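Local coordinates for protein dUTPase (PDB 3H6X) that probably hydrolyses dUTP to dUMP and diphosphate, working as a trimer of jelly-roll subunits, at residues B[3-15]-B[49-62]. Numbering follows the deposited sequence.
Sequences KTRGFELITDYTD and PTGVKAYMQVGEVL
Strand 6-9, near the start of the chain, pairs with strand 52-55 as a two-stranded antiparallel sheet in the jelly-roll subunit. Gly6 with Tyr55 and Glu8 with Lys53 are the hydrogen-bonded pairs, and Ile10 N to Gly51 O (3.0 Å) extends the pairing. Tyr55 CG lies between its backbone N and carbonyl carbon (chi1 60°), which folds the ring across the neighbouring strand. Gly6 meets one face, its N over the ring centre and its CA making a CH-pi contact; lacking a side chain, it lets the ring lie flat on the backbone. Lys3 covers the opposite face, with CE 3.7 Å from the Tyr55 centroid and NZ in cation-pi range, while the same NZ forms a salt bridge to Glu8 OE2 (2.6 Å). Tyr55 OH bonds to Asp131 of the second subunit. A water bridges Glu8 OE1 and Lys53 NZ, and Lys53 also reaches Asn91 and Glu96. On the other face of the sheet, Phe7 CD1 packs on Ala54 CB (3.9 Å) and its CE1 on Leu62 CD2. Arg5 NH1 bonds to Leu129 O of the second subunit, and Arg5 grips Glu60 side-on: NE to OE1 is nearly straight (2.8 Å, 177°), and NH2 meets OE2 on its syn side (2.8 Å). Gln57 N reaches Glu60 OE1 from the opposite face of the carboxylate. Three N-H groups thus hold this buried carboxylate, which probably favours its ionised form.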
# COMPACT_ATOMS: atom_id res chain seq x y z
N LYS B 3 18.91 -5.10 21.35
CA LYS B 3 17.49 -4.86 21.02
C LYS B 3 17.41 -3.71 20.02
O LYS B 3 17.90 -2.61 20.28
CB LYS B 3 16.70 -4.54 22.29
CG LYS B 3 15.18 -4.60 22.12
CD LYS B 3 14.46 -4.03 23.35
CE LYS B 3 12.95 -4.16 23.26
NZ LYS B 3 12.52 -5.48 23.76
N THR B 4 16.80 -4.00 18.87
CA THR B 4 16.82 -3.14 17.71
C THR B 4 15.39 -2.93 17.17
O THR B 4 14.82 -1.85 17.28
CB THR B 4 17.72 -3.74 16.63
OG1 THR B 4 19.07 -3.83 17.13
CG2 THR B 4 17.72 -2.86 15.40
N ARG B 5 14.81 -3.99 16.62
CA ARG B 5 13.40 -3.95 16.21
C ARG B 5 12.81 -5.35 16.32
O ARG B 5 13.54 -6.34 16.29
CB ARG B 5 13.26 -3.41 14.78
CG ARG B 5 13.80 -4.40 13.72
CD ARG B 5 13.97 -3.69 12.35
NE ARG B 5 15.01 -2.65 12.40
CZ ARG B 5 16.30 -2.90 12.21
NH1 ARG B 5 16.73 -4.13 11.97
NH2 ARG B 5 17.17 -1.90 12.26
N GLY B 6 11.49 -5.44 16.49
CA GLY B 6 10.87 -6.75 16.57
C GLY B 6 9.46 -6.70 17.16
O GLY B 6 8.88 -5.61 17.30
N PHE B 7 8.94 -7.88 17.49
CA PHE B 7 7.59 -8.02 18.05
C PHE B 7 7.64 -8.61 19.44
O PHE B 7 8.51 -9.42 19.78
CB PHE B 7 6.74 -8.98 17.19
CG PHE B 7 6.56 -8.51 15.78
CD1 PHE B 7 5.57 -7.59 15.48
CD2 PHE B 7 7.39 -8.97 14.77
CE1 PHE B 7 5.40 -7.14 14.16
CE2 PHE B 7 7.22 -8.52 13.46
CZ PHE B 7 6.21 -7.62 13.16
N GLU B 8 6.65 -8.21 20.24
CA GLU B 8 6.45 -8.80 21.56
C GLU B 8 4.96 -9.05 21.74
O GLU B 8 4.14 -8.33 21.18
CB GLU B 8 6.93 -7.84 22.65
CG GLU B 8 8.47 -7.69 22.69
CD GLU B 8 8.92 -6.58 23.61
OE1 GLU B 8 8.07 -5.76 24.02
OE2 GLU B 8 10.14 -6.53 23.90
N LEU B 9 4.62 -10.08 22.49
CA LEU B 9 3.22 -10.25 22.88
C LEU B 9 2.77 -9.11 23.78
O LEU B 9 3.53 -8.67 24.67
CB LEU B 9 3.05 -11.56 23.66
CG LEU B 9 3.28 -12.85 22.89
CD1 LEU B 9 3.14 -14.06 23.80
CD2 LEU B 9 2.29 -12.95 21.72
N ILE B 10 1.55 -8.64 23.59
CA ILE B 10 0.99 -7.68 24.55
C ILE B 10 0.63 -8.46 25.81
O ILE B 10 0.55 -9.68 25.79
CB ILE B 10 -0.25 -6.94 24.00
CG1 ILE B 10 -1.37 -7.93 23.68
CG2 ILE B 10 0.13 -6.13 22.77
CD1 ILE B 10 -2.70 -7.26 23.33
N THR B 11 0.43 -7.76 26.92
CA THR B 11 0.19 -8.46 28.17
C THR B 11 -1.06 -9.35 28.14
O THR B 11 -1.13 -10.34 28.86
CB THR B 11 0.24 -7.51 29.38
OG1 THR B 11 -0.67 -6.45 29.18
CG2 THR B 11 1.64 -6.94 29.53
N ASP B 12 -2.03 -9.02 27.28
CA ASP B 12 -3.30 -9.75 27.22
C ASP B 12 -3.19 -11.14 26.58
O ASP B 12 -4.13 -11.93 26.65
CB ASP B 12 -4.36 -8.97 26.45
CG ASP B 12 -5.00 -7.87 27.28
OD1 ASP B 12 -4.84 -7.89 28.53
OD2 ASP B 12 -5.68 -7.02 26.67
N TYR B 13 -2.06 -11.42 25.94
CA TYR B 13 -1.87 -12.70 25.24
C TYR B 13 -0.56 -13.35 25.64
O TYR B 13 0.46 -12.65 25.87
CB TYR B 13 -1.96 -12.52 23.71
CG TYR B 13 -3.33 -12.13 23.23
CD1 TYR B 13 -4.31 -13.10 22.97
CD2 TYR B 13 -3.68 -10.79 23.07
CE1 TYR B 13 -5.57 -12.73 22.55
CE2 TYR B 13 -4.94 -10.43 22.65
CZ TYR B 13 -5.88 -11.39 22.39
OH TYR B 13 -7.13 -11.02 21.98
N THR B 14 -0.55 -14.67 25.71
CA THR B 14 0.63 -15.39 26.11
C THR B 14 1.05 -16.49 25.13
O THR B 14 2.09 -17.12 25.34
CB THR B 14 0.48 -16.04 27.51
OG1 THR B 14 -0.63 -16.94 27.51
CG2 THR B 14 0.27 -14.96 28.56
N ASP B 15 0.28 -16.72 24.08
CA ASP B 15 0.59 -17.77 23.11
C ASP B 15 1.73 -17.34 22.20
O ASP B 15 1.54 -16.48 21.33
CB ASP B 15 -0.64 -18.12 22.27
CG ASP B 15 -0.41 -19.31 21.35
OD1 ASP B 15 0.75 -19.78 21.26
OD2 ASP B 15 -1.39 -19.79 20.72
N PRO B 49 -7.66 -8.41 16.14
CA PRO B 49 -6.48 -8.39 17.00
C PRO B 49 -5.42 -9.36 16.56
O PRO B 49 -5.69 -10.45 16.10
CB PRO B 49 -7.04 -8.84 18.36
CG PRO B 49 -8.18 -9.74 18.01
CD PRO B 49 -8.79 -9.13 16.77
N THR B 50 -4.17 -8.96 16.78
CA THR B 50 -3.03 -9.66 16.30
C THR B 50 -2.22 -10.17 17.52
O THR B 50 -1.37 -11.06 17.41
CB THR B 50 -2.36 -8.57 15.48
OG1 THR B 50 -2.42 -8.80 14.07
CG2 THR B 50 -1.13 -8.06 16.05
N GLY B 51 -2.52 -9.62 18.70
CA GLY B 51 -1.87 -10.06 19.93
C GLY B 51 -0.45 -9.55 20.16
O GLY B 51 0.14 -9.81 21.21
N VAL B 52 0.07 -8.77 19.21
CA VAL B 52 1.45 -8.29 19.32
C VAL B 52 1.61 -6.78 19.20
O VAL B 52 0.74 -6.08 18.69
CB VAL B 52 2.37 -8.98 18.28
CG1 VAL B 52 2.42 -10.50 18.52
CG2 VAL B 52 1.96 -8.64 16.85
N LYS B 53 2.73 -6.28 19.72
CA LYS B 53 3.15 -4.90 19.54
C LYS B 53 4.54 -4.94 18.91
O LYS B 53 5.18 -5.98 18.89
CB LYS B 53 3.21 -4.18 20.89
CG LYS B 53 4.01 -4.95 21.96
CD LYS B 53 3.88 -4.29 23.35
CE LYS B 53 4.67 -5.08 24.39
NZ LYS B 53 4.40 -4.57 25.80
N ALA B 54 4.98 -3.81 18.35
CA ALA B 54 6.26 -3.81 17.63
C ALA B 54 7.12 -2.63 18.06
O ALA B 54 6.63 -1.53 18.12
CB ALA B 54 6.04 -3.77 16.12
N TYR B 55 8.39 -2.89 18.33
CA TYR B 55 9.34 -1.83 18.65
C TYR B 55 10.30 -1.71 17.48
O TYR B 55 10.46 -2.66 16.70
CB TYR B 55 10.10 -2.16 19.96
CG TYR B 55 10.89 -3.44 19.91
CD1 TYR B 55 12.23 -3.44 19.54
CD2 TYR B 55 10.28 -4.65 20.25
CE1 TYR B 55 12.96 -4.62 19.50
CE2 TYR B 55 11.00 -5.85 20.20
CZ TYR B 55 12.33 -5.82 19.83
OH TYR B 55 13.04 -7.02 19.77
N MSE B 56 10.90 -0.53 17.31
CA MSE B 56 11.84 -0.32 16.21
C MSE B 56 12.71 0.88 16.54
O MSE B 56 12.57 1.50 17.61
CB MSE B 56 11.06 -0.08 14.91
CG MSE B 56 10.11 1.10 15.04
SE MSE B 56 8.61 1.05 13.78
CE MSE B 56 8.78 -0.80 13.22
N GLN B 57 13.63 1.22 15.64
CA GLN B 57 14.54 2.33 15.92
C GLN B 57 13.94 3.64 15.46
O GLN B 57 12.95 3.66 14.74
CB GLN B 57 15.88 2.10 15.22
CG GLN B 57 16.47 0.76 15.60
CD GLN B 57 17.94 0.68 15.36
OE1 GLN B 57 18.71 1.40 16.00
NE2 GLN B 57 18.35 -0.23 14.47
N VAL B 58 14.54 4.75 15.86
CA VAL B 58 14.10 6.03 15.33
C VAL B 58 14.39 6.00 13.82
O VAL B 58 15.41 5.48 13.35
CB VAL B 58 14.82 7.25 15.95
CG1 VAL B 58 14.70 7.24 17.43
CG2 VAL B 58 16.22 7.23 15.67
N GLY B 59 13.46 6.56 13.04
CA GLY B 59 13.60 6.58 11.60
C GLY B 59 13.14 5.31 10.91
O GLY B 59 13.41 5.11 9.73
N GLU B 60 12.48 4.45 11.68
CA GLU B 60 11.92 3.21 11.11
C GLU B 60 10.40 3.20 11.23
O GLU B 60 9.83 3.82 12.14
CB GLU B 60 12.54 1.99 11.78
CG GLU B 60 14.04 1.89 11.47
CD GLU B 60 14.76 0.74 12.15
OE1 GLU B 60 14.11 -0.01 12.91
OE2 GLU B 60 15.98 0.61 11.91
N VAL B 61 9.75 2.50 10.30
CA VAL B 61 8.31 2.30 10.32
C VAL B 61 8.02 0.83 10.02
O VAL B 61 8.80 0.16 9.34
CB VAL B 61 7.61 3.23 9.29
CG1 VAL B 61 8.10 2.91 7.89
CG2 VAL B 61 6.10 3.12 9.40
N LEU B 62 6.87 0.35 10.50
CA LEU B 62 6.40 -0.99 10.20
C LEU B 62 5.15 -0.85 9.36
O LEU B 62 4.18 -0.22 9.80
CB LEU B 62 6.05 -1.74 11.50
CG LEU B 62 5.34 -3.09 11.30
CD1 LEU B 62 6.22 -4.10 10.60
CD2 LEU B 62 4.88 -3.65 12.64
O HOH W 1 6.58 -6.41 26.71